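Local coordinates for putative gamma-glutamylcyclotransferase PH0828 (PDB 1V30), which probably acts as a gamma-glutamylcyclotransferase, an acyltransferase that would release 5-oxoproline from gamma-glutamyl compounds, at residues A[30-35]-A[61-66]; A[7-12]-A[91-96]; A[40-45]-A[105-110]; A[11-16]-A[48-53]. All blocks are in the same frame, centred on the assembly; numbering follows the deposited sequence.

In the fold
Interactions 1 and 2 lie against each other, centres about 7 Å apart: strand 8-12 pairs with strand 56-64 on one side and meets 93-96 on the other. Interaction 3 sits across the molecule, its centre about 22 Å from that of interaction 1, in the small sheet of strands 40-44, 48-51 and 105-106. Interaction 4 joins the two regions, sharing Ala11 and Val12 with interaction 2 and strand 48-51 with that small sheet. Chemistry follows place. Interactions 1, 2 and 3 are partly buried and combine backbone pairing with polar bonds from lysine or arginine side chains, whereas buried interaction 4 rests mainly on the ring of Tyr13, part of the presumed substrate-binding loop.

Interaction 1. Residues A[30-35]-A[61-66]; sequences KFLGED and VYEVDK
Lys30 and Glu63 face each other across a hydrogen-bonded antiparallel pair, and their side chains run side by side in the same direction. The Lys30 chain is straight at first, with CG anti to the backbone N, then bends at its third and fourth torsions, which turns NZ back to Glu63. NZ meets OE2 at 2.5 Å in a very short salt bridge, approaching from above the carboxylate plane, 71° out of it. Glu63 is extended beyond CG, and its other oxygen, OE1, lies 3.3 Å from Leu32 CD2. Leu32 crosses the glutamate at about a right angle, both of its methyl groups touching Glu63 CG, while its CD1 packs on Val61 CG1 at 4.0 Å.

Phe31 and Tyr62 occupy the other face of the sheet. Their rings are oblique, with planes at 51° and centroids 5.3 Å apart. Phe31 CD1 stands 3.7 Å above the Tyr62 plane, displaced toward the rim, and Gly33 N lies over the centre of the phenylalanine ring. The Tyr62 hydroxyl continues to Glu60 by a hydrogen bond.

Backbone bonds join Lys30 and Glu63 in both directions. Beyond Phe31 the register slips by one residue: Leu32 N donates to Val61 O at 2.8 Å, and Val61 N donates to Gly33 O, also at 2.8 Å. Gly33 adopts a positive phi, a backbone conformation that would bring a side chain into collision with the carbonyl oxygen of Leu32. Two consecutive residues, Leu32 and Gly33, thus oppose the single Val61, the signature of a classic beta bulge in an edge strand of an antiparallel sheet.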
loop_
_atom_site.group_PDB
_atom_site.type_symbol
_atom_site.label_atom_id
_atom_site.label_comp_id
_atom_site.label_asym_id
_atom_site.label_seq_id
_atom_site.Cartn_x
_atom_site.Cartn_y
_atom_site.Cartn_z
ATOM N N LYS A 30 -7.623 13.144 0.659
ATOM C CA LYS A 30 -7.629 13.605 -0.722
ATOM C C LYS A 30 -6.761 12.710 -1.599
ATOM O O LYS A 30 -5.563 12.560 -1.356
ATOM C CB LYS A 30 -7.126 15.050 -0.813
ATOM C CG LYS A 30 -7.055 15.586 -2.243
ATOM C CD LYS A 30 -6.745 17.080 -2.304
ATOM C CE LYS A 30 -5.395 17.422 -1.692
ATOM N NZ LYS A 30 -5.388 17.258 -0.213
ATOM N N PHE A 31 -7.380 12.109 -2.610
ATOM C CA PHE A 31 -6.679 11.237 -3.545
ATOM C C PHE A 31 -5.952 12.103 -4.568
ATOM O O PHE A 31 -6.575 12.911 -5.261
ATOM C CB PHE A 31 -7.680 10.315 -4.254
ATOM C CG PHE A 31 -7.069 9.448 -5.322
ATOM C CD1 PHE A 31 -6.077 8.524 -5.010
ATOM C CD2 PHE A 31 -7.511 9.533 -6.642
ATOM C CE1 PHE A 31 -5.534 7.698 -5.993
ATOM C CE2 PHE A 31 -6.976 8.711 -7.635
ATOM C CZ PHE A 31 -5.988 7.791 -7.313
ATOM N N LEU A 32 -4.635 11.945 -4.657
ATOM C CA LEU A 32 -3.845 12.719 -5.607
ATOM C C LEU A 32 -3.700 11.969 -6.926
ATOM O O LEU A 32 -3.629 12.578 -7.994
ATOM C CB LEU A 32 -2.453 13.010 -5.040
ATOM C CG LEU A 32 -2.340 13.804 -3.735
ATOM C CD1 LEU A 32 -0.865 14.020 -3.419
ATOM C CD2 LEU A 32 -3.060 15.142 -3.859
ATOM N N GLY A 33 -3.661 10.645 -6.846
ATOM C CA GLY A 33 -3.509 9.830 -8.034
ATOM C C GLY A 33 -2.654 8.617 -7.730
ATOM O O GLY A 33 -2.124 8.485 -6.624
ATOM N N GLU A 34 -2.523 7.725 -8.703
ATOM C CA GLU A 34 -1.711 6.533 -8.525
ATOM C C GLU A 34 -0.317 6.803 -9.062
ATOM O O GLU A 34 -0.105 7.744 -9.834
ATOM C CB GLU A 34 -2.330 5.346 -9.269
ATOM C CG GLU A 34 -3.748 5.009 -8.823
ATOM C CD GLU A 34 -4.317 3.784 -9.524
ATOM O OE1 GLU A 34 -4.003 3.582 -10.713
ATOM O OE2 GLU A 34 -5.083 3.031 -8.889
ATOM N N ASP A 35 0.640 5.987 -8.644
ATOM C CA ASP A 35 2.008 6.131 -9.100
ATOM C C ASP A 35 2.696 4.784 -8.933
ATOM O O ASP A 35 2.092 3.830 -8.434
ATOM C CB ASP A 35 2.717 7.209 -8.274
ATOM C CG ASP A 35 4.019 7.676 -8.902
ATOM O OD1 ASP A 35 4.288 7.344 -10.077
ATOM O OD2 ASP A 35 4.773 8.396 -8.211
ATOM N N VAL A 61 -1.683 7.506 -3.995
ATOM C CA VAL A 61 -1.130 8.546 -3.137
ATOM C C VAL A 61 -2.226 9.460 -2.602
ATOM O O VAL A 61 -3.063 9.959 -3.363
ATOM C CB VAL A 61 -0.081 9.383 -3.896
ATOM C CG1 VAL A 61 0.582 10.375 -2.946
ATOM C CG2 VAL A 61 0.962 8.467 -4.513
ATOM N N TYR A 62 -2.212 9.672 -1.289
ATOM C CA TYR A 62 -3.202 10.508 -0.622
ATOM C C TYR A 62 -2.581 11.558 0.278
ATOM O O TYR A 62 -1.436 11.425 0.723
ATOM C CB TYR A 62 -4.121 9.670 0.272
ATOM C CG TYR A 62 -4.982 8.659 -0.431
ATOM C CD1 TYR A 62 -4.463 7.429 -0.830
ATOM C CD2 TYR A 62 -6.319 8.936 -0.709
ATOM C CE1 TYR A 62 -5.255 6.496 -1.487
ATOM C CE2 TYR A 62 -7.119 8.014 -1.366
ATOM C CZ TYR A 62 -6.582 6.798 -1.753
ATOM O OH TYR A 62 -7.363 5.884 -2.416
ATOM N N GLU A 63 -3.356 12.602 0.543
ATOM C CA GLU A 63 -2.959 13.654 1.465
ATOM C C GLU A 63 -3.938 13.446 2.612
ATOM O O GLU A 63 -5.153 13.450 2.398
ATOM C CB GLU A 63 -3.176 15.051 0.872
ATOM C CG GLU A 63 -2.270 15.425 -0.285
ATOM C CD GLU A 63 -2.335 16.911 -0.604
ATOM O OE1 GLU A 63 -1.813 17.324 -1.660
ATOM O OE2 GLU A 63 -2.907 17.668 0.207
ATOM N N VAL A 64 -3.421 13.236 3.819
ATOM C CA VAL A 64 -4.270 13.021 4.986
ATOM C C VAL A 64 -3.868 13.992 6.089
ATOM O O VAL A 64 -2.717 14.421 6.144
ATOM C CB VAL A 64 -4.126 11.576 5.530
ATOM C CG1 VAL A 64 -4.423 10.575 4.430
ATOM C CG2 VAL A 64 -2.723 11.358 6.081
ATOM N N ASP A 65 -4.808 14.353 6.960
ATOM C CA ASP A 65 -4.464 15.261 8.046
ATOM C C ASP A 65 -3.729 14.495 9.140
ATOM O O ASP A 65 -3.680 13.263 9.125
ATOM C CB ASP A 65 -5.706 15.967 8.617
ATOM C CG ASP A 65 -6.785 15.006 9.061
ATOM O OD1 ASP A 65 -6.465 14.002 9.729
ATOM O OD2 ASP A 65 -7.969 15.271 8.758
ATOM N N LYS A 66 -3.149 15.232 10.078
ATOM C CA LYS A 66 -2.385 14.644 11.170
ATOM C C LYS A 66 -3.163 13.613 11.981
ATOM O O LYS A 66 -2.664 12.518 12.251
ATOM C CB LYS A 66 -1.879 15.752 12.097
ATOM C CG LYS A 66 -0.968 15.273 13.218
ATOM C CD LYS A 66 -0.398 16.456 13.990
ATOM C CE LYS A 66 0.526 16.008 15.110
ATOM N NZ LYS A 66 1.149 17.173 15.801
#

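Interaction 2. Residues A[7-12]-A[91-96]; sequences SVRIAV and GKAFLW
Strands 8-12 and 93-96 run in broadly the same direction, their axes 42° apart and 4.1 Å at closest approach, and a single bridge couples Ile10 with Phe94. Phe94 N donates to Arg9 O and Phe94 O accepts from Ala11 N, both at 2.8 Å. Farther on the strands diverge, and a water takes over: it donates to Ala11 O and accepts from Trp96 N.

Arg9 reaches over the start of the partner segment. Its chain is extended through CD, then bends at chi3 (-61°). NH1 donates to Lys92 O at 2.8 Å, with the oxygen at the guanidinium edge and 16° out of its plane. Gly91 N lies over one guanidinium face, while the aliphatic CG rests on Ala93 CB at 3.7 Å.

The aromatic side chains belong to segment 91-96. Val8 CG1 touches Phe94 CD1 at 3.4 Å, the two side chains crossing at about a right angle. The Trp96 indole lies alongside Val12, whose CG1 meets the ring edge near CZ3, and its CH2 atom is 4.2 Å from Ile10 CG2. Its NE1 bonds to Asn73. Ala11 CB and Ala93 CB are 4.2 Å apart. Leu95 packs beside the carbonyl oxygen of Ala11.

Strand 8-12 also pairs with strand 56-64, and strand 93-98 with 81-86, so this contact connects the two sheets. With two direct strand bonds, a water bridge and one arginine bond to a carbonyl, its polar adhesion depends on backbone oxygens, and apolar groups fill the remainder.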
loop_
_atom_site.group_PDB
_atom_site.type_symbol
_atom_site.label_atom_id
_atom_site.label_comp_id
_atom_site.label_asym_id
_atom_site.label_seq_id
_atom_site.Cartn_x
_atom_site.Cartn_y
_atom_site.Cartn_z
ATOM N N SER A 7 -0.884 18.027 7.574
ATOM C CA SER A 7 -1.193 17.187 6.381
ATOM C C SER A 7 -0.003 16.301 6.023
ATOM O O SER A 7 1.121 16.783 5.882
ATOM C CB SER A 7 -1.550 18.080 5.190
ATOM O OG SER A 7 -1.844 17.308 4.039
ATOM N N VAL A 8 -0.258 15.005 5.880
ATOM C CA VAL A 8 0.787 14.044 5.544
ATOM C C VAL A 8 0.473 13.339 4.227
ATOM O O VAL A 8 -0.668 12.953 3.976
ATOM C CB VAL A 8 0.934 12.963 6.644
ATOM C CG1 VAL A 8 2.079 12.023 6.305
ATOM C CG2 VAL A 8 1.164 13.621 7.995
ATOM N N ARG A 9 1.491 13.172 3.391
ATOM C CA ARG A 9 1.319 12.497 2.111
ATOM C C ARG A 9 1.703 11.032 2.300
ATOM O O ARG A 9 2.793 10.736 2.796
ATOM C CB ARG A 9 2.216 13.144 1.050
ATOM C CG ARG A 9 1.956 12.668 -0.369
ATOM C CD ARG A 9 2.802 13.439 -1.380
ATOM N NE ARG A 9 2.511 14.870 -1.362
ATOM C CZ ARG A 9 3.399 15.817 -1.075
ATOM N NH1 ARG A 9 4.654 15.499 -0.781
ATOM N NH2 ARG A 9 3.029 17.090 -1.078
ATOM N N ILE A 10 0.809 10.118 1.925
ATOM C CA ILE A 10 1.088 8.691 2.057
ATOM C C ILE A 10 0.902 7.958 0.732
ATOM O O ILE A 10 0.132 8.400 -0.129
ATOM C CB ILE A 10 0.181 8.017 3.127
ATOM C CG1 ILE A 10 -1.286 8.080 2.697
ATOM C CG2 ILE A 10 0.368 8.705 4.480
ATOM C CD1 ILE A 10 -2.233 7.378 3.653
ATOM N N ALA A 11 1.615 6.847 0.574
ATOM C CA ALA A 11 1.545 6.024 -0.629
ATOM C C ALA A 11 1.178 4.623 -0.162
ATOM O O ALA A 11 1.961 3.962 0.534
ATOM C CB ALA A 11 2.890 6.012 -1.336
ATOM N N VAL A 12 -0.017 4.174 -0.536
ATOM C CA VAL A 12 -0.497 2.863 -0.122
ATOM C C VAL A 12 -0.611 1.883 -1.283
ATOM O O VAL A 12 -1.103 2.222 -2.365
ATOM C CB VAL A 12 -1.846 2.990 0.633
ATOM C CG1 VAL A 12 -1.642 3.834 1.891
ATOM C CG2 VAL A 12 -2.913 3.625 -0.261
ATOM N N GLY A 91 5.457 14.221 -4.955
ATOM C CA GLY A 91 6.344 14.615 -3.874
ATOM C C GLY A 91 6.596 13.457 -2.923
ATOM O O GLY A 91 6.020 12.379 -3.074
ATOM N N LYS A 92 7.465 13.670 -1.942
ATOM C CA LYS A 92 7.779 12.628 -0.974
ATOM C C LYS A 92 6.537 12.195 -0.202
ATOM O O LYS A 92 5.671 13.009 0.121
ATOM C CB LYS A 92 8.846 13.126 0.003
ATOM C CG LYS A 92 10.247 13.194 -0.583
ATOM C CD LYS A 92 10.806 11.802 -0.839
ATOM C CE LYS A 92 12.238 11.869 -1.351
ATOM N NZ LYS A 92 12.819 10.513 -1.562
ATOM N N ALA A 93 6.459 10.900 0.088
ATOM C CA ALA A 93 5.328 10.347 0.822
ATOM C C ALA A 93 5.794 9.236 1.748
ATOM O O ALA A 93 6.874 8.669 1.558
ATOM C CB ALA A 93 4.282 9.802 -0.160
ATOM N N PHE A 94 4.983 8.941 2.758
ATOM C CA PHE A 94 5.295 7.866 3.686
ATOM C C PHE A 94 4.643 6.588 3.174
ATOM O O PHE A 94 3.563 6.620 2.574
ATOM C CB PHE A 94 4.772 8.182 5.088
ATOM C CG PHE A 94 5.533 9.267 5.780
ATOM C CD1 PHE A 94 5.068 10.576 5.772
ATOM C CD2 PHE A 94 6.731 8.983 6.422
ATOM C CE1 PHE A 94 5.789 11.593 6.399
ATOM C CE2 PHE A 94 7.460 9.991 7.049
ATOM C CZ PHE A 94 6.987 11.298 7.037
ATOM N N LEU A 95 5.309 5.469 3.422
ATOM C CA LEU A 95 4.828 4.162 3.004
ATOM C C LEU A 95 5.137 3.184 4.126
ATOM O O LEU A 95 6.159 3.321 4.805
ATOM C CB LEU A 95 5.530 3.747 1.707
ATOM C CG LEU A 95 5.278 2.344 1.149
ATOM C CD1 LEU A 95 5.248 2.401 -0.370
ATOM C CD2 LEU A 95 6.355 1.387 1.637
ATOM N N TRP A 96 4.248 2.218 4.334
ATOM C CA TRP A 96 4.427 1.221 5.377
ATOM C C TRP A 96 5.078 -0.007 4.774
ATOM O O TRP A 96 4.431 -0.802 4.093
ATOM C CB TRP A 96 3.081 0.861 6.000
ATOM C CG TRP A 96 2.582 1.904 6.957
ATOM C CD1 TRP A 96 2.894 2.015 8.282
ATOM C CD2 TRP A 96 1.697 2.993 6.661
ATOM N NE1 TRP A 96 2.253 3.102 8.831
ATOM C CE2 TRP A 96 1.513 3.722 7.857
ATOM C CE3 TRP A 96 1.039 3.425 5.500
ATOM C CZ2 TRP A 96 0.699 4.856 7.927
ATOM C CZ3 TRP A 96 0.228 4.555 5.570
ATOM C CH2 TRP A 96 0.065 5.256 6.775
HETATM O O HOH W 1 2.000 2.021 2.491
#

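Interaction 3. Residues A[40-45]-A[105-110]; sequences YQLYFE and KRIKSG
One face of the Arg106 guanidinium is covered by the Gln41 amide, whose CD stands 3.6 Å above the plane, displaced toward the rim. The two flat groups are inclined at 54°. Gln41 NE2 comes within 2.9 Å of Arg106 NH1, but both are donors and no hydrogen bond joins them; NE2 donates instead to Lys54 O, which also receives a weak bond from Arg106 NH2. At the Tyr43 ring edge, in its plane, is Gln41 OE1. Arg106 CB meets the same ring obliquely, 3.7 Å from CE2.

Tyr43 and Arg106 form a non-hydrogen-bonded antiparallel pair, next to the hydrogen-bonded pair of Phe44 and Lys105. These pairs place short strand 105-106 at the margin of a three-stranded sheet centred on strand 40-44, just before a type I turn from Ile107 to Gly110. Ile107 N donates to Leu42 O at 2.8 Å in a nearly straight bond (173°).

On the side of strand 40-44 away from the Tyr43 ring, Leu42 and Ile107 lie side by side, CD2 to CD1 at 3.9 Å. Ile107 CG1 is anti to the carbonyl carbon (chi1 -63°), and CD1 beyond it also touches Phe44 CB at 3.8 Å. Phe112 meets the Phe44 ring edge-to-face. Lys105 bends at chi2, chi3 and chi4 to donate from NZ to Phe44 O at 2.7 Å, in the carbonyl plane. A water accepts from Leu42 N and donates to Ile107 O.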
loop_
_atom_site.group_PDB
_atom_site.type_symbol
_atom_site.label_atom_id
_atom_site.label_comp_id
_atom_site.label_asym_id
_atom_site.label_seq_id
_atom_site.Cartn_x
_atom_site.Cartn_y
_atom_site.Cartn_z
ATOM N N TYR A 40 10.750 -1.851 -5.183
ATOM C CA TYR A 40 9.916 -2.613 -4.261
ATOM C C TYR A 40 9.224 -3.794 -4.923
ATOM O O TYR A 40 8.867 -3.745 -6.099
ATOM C CB TYR A 40 8.848 -1.720 -3.618
ATOM C CG TYR A 40 9.325 -0.953 -2.407
ATOM C CD1 TYR A 40 9.894 0.314 -2.534
ATOM C CD2 TYR A 40 9.230 -1.508 -1.133
ATOM C CE1 TYR A 40 10.360 1.009 -1.415
ATOM C CE2 TYR A 40 9.693 -0.826 -0.011
ATOM C CZ TYR A 40 10.256 0.429 -0.159
ATOM O OH TYR A 40 10.722 1.090 0.953
ATOM N N GLN A 41 9.041 -4.855 -4.144
ATOM C CA GLN A 41 8.353 -6.051 -4.606
ATOM C C GLN A 41 7.128 -6.228 -3.722
ATOM O O GLN A 41 7.121 -5.799 -2.566
ATOM C CB GLN A 41 9.255 -7.275 -4.492
ATOM C CG GLN A 41 10.551 -7.156 -5.263
ATOM C CD GLN A 41 11.332 -8.445 -5.253
ATOM O OE1 GLN A 41 11.371 -9.147 -4.242
ATOM N NE2 GLN A 41 11.969 -8.762 -6.374
ATOM N N LEU A 42 6.099 -6.868 -4.266
ATOM C CA LEU A 42 4.856 -7.086 -3.537
ATOM C C LEU A 42 4.558 -8.568 -3.372
ATOM O O LEU A 42 4.578 -9.321 -4.346
ATOM C CB LEU A 42 3.696 -6.421 -4.287
ATOM C CG LEU A 42 2.289 -6.561 -3.695
ATOM C CD1 LEU A 42 2.227 -5.908 -2.324
ATOM C CD2 LEU A 42 1.276 -5.906 -4.635
ATOM N N TYR A 43 4.286 -8.975 -2.136
ATOM C CA TYR A 43 3.953 -10.357 -1.814
ATOM C C TYR A 43 2.606 -10.371 -1.106
ATOM O O TYR A 43 2.194 -9.367 -0.518
ATOM C CB TYR A 43 5.010 -10.977 -0.892
ATOM C CG TYR A 43 6.357 -11.163 -1.544
ATOM C CD1 TYR A 43 7.220 -10.083 -1.722
ATOM C CD2 TYR A 43 6.753 -12.409 -2.018
ATOM C CE1 TYR A 43 8.443 -10.239 -2.362
ATOM C CE2 TYR A 43 7.976 -12.578 -2.659
ATOM C CZ TYR A 43 8.812 -11.485 -2.827
ATOM O OH TYR A 43 10.017 -11.639 -3.476
ATOM N N PHE A 44 1.922 -11.507 -1.142
ATOM C CA PHE A 44 0.629 -11.595 -0.487
ATOM C C PHE A 44 0.311 -12.982 0.044
ATOM O O PHE A 44 0.369 -13.961 -0.695
ATOM C CB PHE A 44 -0.475 -11.142 -1.462
ATOM C CG PHE A 44 -1.871 -11.228 -0.900
ATOM C CD1 PHE A 44 -2.821 -12.055 -1.500
ATOM C CD2 PHE A 44 -2.246 -10.475 0.209
ATOM C CE1 PHE A 44 -4.124 -12.128 -1.003
ATOM C CE2 PHE A 44 -3.549 -10.543 0.714
ATOM C CZ PHE A 44 -4.487 -11.373 0.104
ATOM N N GLU A 45 0.019 -13.058 1.340
ATOM C CA GLU A 45 -0.391 -14.315 1.962
ATOM C C GLU A 45 -1.797 -13.987 2.466
ATOM O O GLU A 45 -2.769 -14.164 1.733
ATOM C CB GLU A 45 0.519 -14.713 3.128
ATOM C CG GLU A 45 0.188 -16.111 3.647
ATOM C CD GLU A 45 0.958 -16.497 4.893
ATOM O OE1 GLU A 45 1.350 -17.677 4.981
ATOM O OE2 GLU A 45 1.154 -15.641 5.784
ATOM N N LYS A 105 2.763 -15.697 -2.096
ATOM C CA LYS A 105 3.235 -15.636 -3.473
ATOM C C LYS A 105 3.549 -14.211 -3.901
ATOM O O LYS A 105 2.933 -13.255 -3.433
ATOM C CB LYS A 105 2.184 -16.225 -4.419
ATOM C CG LYS A 105 1.221 -17.189 -3.752
ATOM C CD LYS A 105 -0.026 -16.461 -3.272
ATOM C CE LYS A 105 -0.571 -17.069 -1.994
ATOM N NZ LYS A 105 0.289 -16.703 -0.839
ATOM N N ARG A 106 4.518 -14.072 -4.794
ATOM C CA ARG A 106 4.876 -12.757 -5.292
ATOM C C ARG A 106 3.850 -12.289 -6.312
ATOM O O ARG A 106 3.396 -13.067 -7.151
ATOM C CB ARG A 106 6.252 -12.780 -5.960
ATOM C CG ARG A 106 6.519 -11.532 -6.789
ATOM C CD ARG A 106 7.943 -11.465 -7.303
ATOM N NE ARG A 106 8.185 -10.205 -7.999
ATOM C CZ ARG A 106 9.385 -9.776 -8.374
ATOM N NH1 ARG A 106 10.460 -10.510 -8.121
ATOM N NH2 ARG A 106 9.510 -8.612 -8.994
ATOM N N ILE A 107 3.473 -11.019 -6.229
ATOM C CA ILE A 107 2.538 -10.451 -7.189
ATOM C C ILE A 107 3.447 -9.748 -8.196
ATOM O O ILE A 107 3.897 -8.623 -7.977
ATOM C CB ILE A 107 1.572 -9.463 -6.506
ATOM C CG1 ILE A 107 0.722 -10.219 -5.479
ATOM C CG2 ILE A 107 0.679 -8.795 -7.548
ATOM C CD1 ILE A 107 -0.363 -9.396 -4.830
ATOM N N LYS A 108 3.735 -10.454 -9.287
ATOM C CA LYS A 108 4.637 -9.981 -10.336
ATOM C C LYS A 108 4.362 -8.604 -10.915
ATOM O O LYS A 108 5.297 -7.863 -11.208
ATOM C CB LYS A 108 4.690 -10.990 -11.490
ATOM C CG LYS A 108 5.072 -12.407 -11.087
ATOM C CD LYS A 108 4.026 -13.009 -10.163
ATOM C CE LYS A 108 2.618 -12.830 -10.725
ATOM N NZ LYS A 108 1.581 -13.078 -9.697
ATOM N N SER A 109 3.094 -8.260 -11.094
ATOM C CA SER A 109 2.754 -6.961 -11.662
ATOM C C SER A 109 3.043 -5.818 -10.697
ATOM O O SER A 109 3.118 -4.660 -11.104
ATOM C CB SER A 109 1.278 -6.923 -12.057
ATOM O OG SER A 109 0.440 -6.920 -10.916
ATOM N N GLY A 110 3.209 -6.151 -9.420
ATOM C CA GLY A 110 3.465 -5.135 -8.415
ATOM C C GLY A 110 2.194 -4.372 -8.085
ATOM O O GLY A 110 2.230 -3.355 -7.395
HETATM O O HOH W 2 6.402 -7.655 -6.983
#

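Interaction 4. Residues A[11-16]-A[48-53]; sequences AVYGTL and PYAVKG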
loop_
_atom_site.group_PDB
_atom_site.type_symbol
_atom_site.label_atom_id
_atom_site.label_comp_id
_atom_site.label_asym_id
_atom_site.label_seq_id
_atom_site.Cartn_x
_atom_site.Cartn_y
_atom_site.Cartn_z
ATOM N N ALA A 11 1.615 6.847 0.574
ATOM C CA ALA A 11 1.545 6.024 -0.629
ATOM C C ALA A 11 1.178 4.623 -0.162
ATOM O O ALA A 11 1.961 3.962 0.534
ATOM C CB ALA A 11 2.890 6.012 -1.336
ATOM N N VAL A 12 -0.017 4.174 -0.536
ATOM C CA VAL A 12 -0.497 2.863 -0.122
ATOM C C VAL A 12 -0.611 1.883 -1.283
ATOM O O VAL A 12 -1.103 2.222 -2.365
ATOM C CB VAL A 12 -1.846 2.990 0.633
ATOM C CG1 VAL A 12 -1.642 3.834 1.891
ATOM C CG2 VAL A 12 -2.913 3.625 -0.261
ATOM N N TYR A 13 -0.136 0.665 -1.049
ATOM C CA TYR A 13 -0.118 -0.382 -2.062
ATOM C C TYR A 13 -1.035 -1.555 -1.767
ATOM O O TYR A 13 -1.258 -2.393 -2.639
ATOM C CB TYR A 13 1.303 -0.930 -2.193
ATOM C CG TYR A 13 1.855 -1.454 -0.876
ATOM C CD1 TYR A 13 2.596 -0.629 -0.027
ATOM C CD2 TYR A 13 1.623 -2.773 -0.470
ATOM C CE1 TYR A 13 3.098 -1.111 1.195
ATOM C CE2 TYR A 13 2.116 -3.260 0.748
ATOM C CZ TYR A 13 2.855 -2.426 1.569
ATOM O OH TYR A 13 3.382 -2.934 2.737
ATOM N N GLY A 14 -1.563 -1.624 -0.553
ATOM C CA GLY A 14 -2.381 -2.768 -0.211
ATOM C C GLY A 14 -3.683 -2.544 0.514
ATOM O O GLY A 14 -4.656 -2.058 -0.061
ATOM N N THR A 15 -3.690 -2.907 1.790
ATOM C CA THR A 15 -4.865 -2.837 2.644
ATOM C C THR A 15 -5.620 -1.511 2.689
ATOM O O THR A 15 -6.844 -1.497 2.871
ATOM C CB THR A 15 -4.464 -3.276 4.064
ATOM O OG1 THR A 15 -3.645 -4.450 3.967
ATOM C CG2 THR A 15 -5.682 -3.601 4.892
ATOM N N LEU A 16 -4.906 -0.409 2.511
ATOM C CA LEU A 16 -5.523 0.913 2.537
ATOM C C LEU A 16 -6.008 1.418 1.170
ATOM O O LEU A 16 -6.678 2.449 1.092
ATOM C CB LEU A 16 -4.554 1.929 3.155
ATOM C CG LEU A 16 -4.293 1.793 4.663
ATOM C CD1 LEU A 16 -3.027 2.549 5.028
ATOM C CD2 LEU A 16 -5.490 2.312 5.452
ATOM N N PRO A 48 -0.877 -7.993 2.487
ATOM C CA PRO A 48 0.037 -7.573 1.422
ATOM C C PRO A 48 1.339 -7.069 2.037
ATOM O O PRO A 48 1.322 -6.399 3.072
ATOM C CB PRO A 48 -0.741 -6.464 0.720
ATOM C CG PRO A 48 -1.457 -5.809 1.858
ATOM C CD PRO A 48 -1.916 -6.972 2.730
ATOM N N TYR A 49 2.458 -7.379 1.391
ATOM C CA TYR A 49 3.761 -6.971 1.897
ATOM C C TYR A 49 4.639 -6.320 0.847
ATOM O O TYR A 49 4.900 -6.904 -0.197
ATOM C CB TYR A 49 4.520 -8.175 2.448
ATOM C CG TYR A 49 3.751 -9.003 3.444
ATOM C CD1 TYR A 49 3.379 -10.312 3.147
ATOM C CD2 TYR A 49 3.426 -8.497 4.700
ATOM C CE1 TYR A 49 2.709 -11.096 4.076
ATOM C CE2 TYR A 49 2.756 -9.271 5.637
ATOM C CZ TYR A 49 2.403 -10.571 5.320
ATOM O OH TYR A 49 1.771 -11.348 6.254
ATOM N N ALA A 50 5.094 -5.104 1.126
ATOM C CA ALA A 50 6.002 -4.425 0.210
ATOM C C ALA A 50 7.375 -4.464 0.868
ATOM O O ALA A 50 7.535 -4.048 2.016
ATOM C CB ALA A 50 5.571 -2.979 -0.021
ATOM N N VAL A 51 8.349 -5.008 0.151
ATOM C CA VAL A 51 9.717 -5.090 0.651
ATOM C C VAL A 51 10.644 -4.630 -0.456
ATOM O O VAL A 51 10.308 -4.728 -1.633
ATOM C CB VAL A 51 10.096 -6.531 1.052
ATOM C CG1 VAL A 51 9.239 -6.984 2.220
ATOM C CG2 VAL A 51 9.937 -7.469 -0.137
ATOM N N LYS A 52 11.810 -4.121 -0.079
ATOM C CA LYS A 52 12.760 -3.656 -1.075
ATOM C C LYS A 52 13.226 -4.808 -1.946
ATOM O O LYS A 52 13.453 -5.915 -1.463
ATOM C CB LYS A 52 13.964 -3.000 -0.403
ATOM C CG LYS A 52 13.620 -1.734 0.347
ATOM C CD LYS A 52 14.875 -1.005 0.780
ATOM C CE LYS A 52 14.531 0.235 1.574
ATOM N NZ LYS A 52 13.857 -0.128 2.845
ATOM N N GLY A 53 13.360 -4.532 -3.237
ATOM C CA GLY A 53 13.797 -5.542 -4.177
ATOM C C GLY A 53 13.594 -5.065 -5.599
ATOM O O GLY A 53 12.989 -4.022 -5.835
#
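The loop following strand 8-12 holds Tyr13, Gly14, Thr15 and Leu16, assigned by similarity to the substrate-binding site, and here it packs on strand 48-51. Tyr13 carries most of the contact. Its CG lies between the backbone N and the carbonyl carbon (chi1 57°), and the ring presents one face to Ala50. The Ala50 methyl makes a CH-pi contact there, 21° off the ring normal; the modelled separation is too short to be taken literally. Pro48 O approaches the ring edge near its plane, 4.0 Å from CE2. At the ring tip, Ala50 N gives the Tyr13 hydroxyl a weak bond of 3.2 Å with an angle of 141°, while a stronger hydrogen bond links that hydroxyl to Trp96 O.

Pro48 fits against the loop backbone. Its CG lies 3.8 Å from Gly14 CA, where a CB would clash with it, and its CD lies 3.3 Å from Thr15 OG1, the two side chains crossing at about a right angle.

Backbone N atoms of all four loop residues bond a sulfonate-bearing buffer molecule, weakly at Gly14 and Thr15. A loop whose successive backbone amides hold an anionic group is consistent with the substrate pocket of the gamma-glutamylcyclotransferase family.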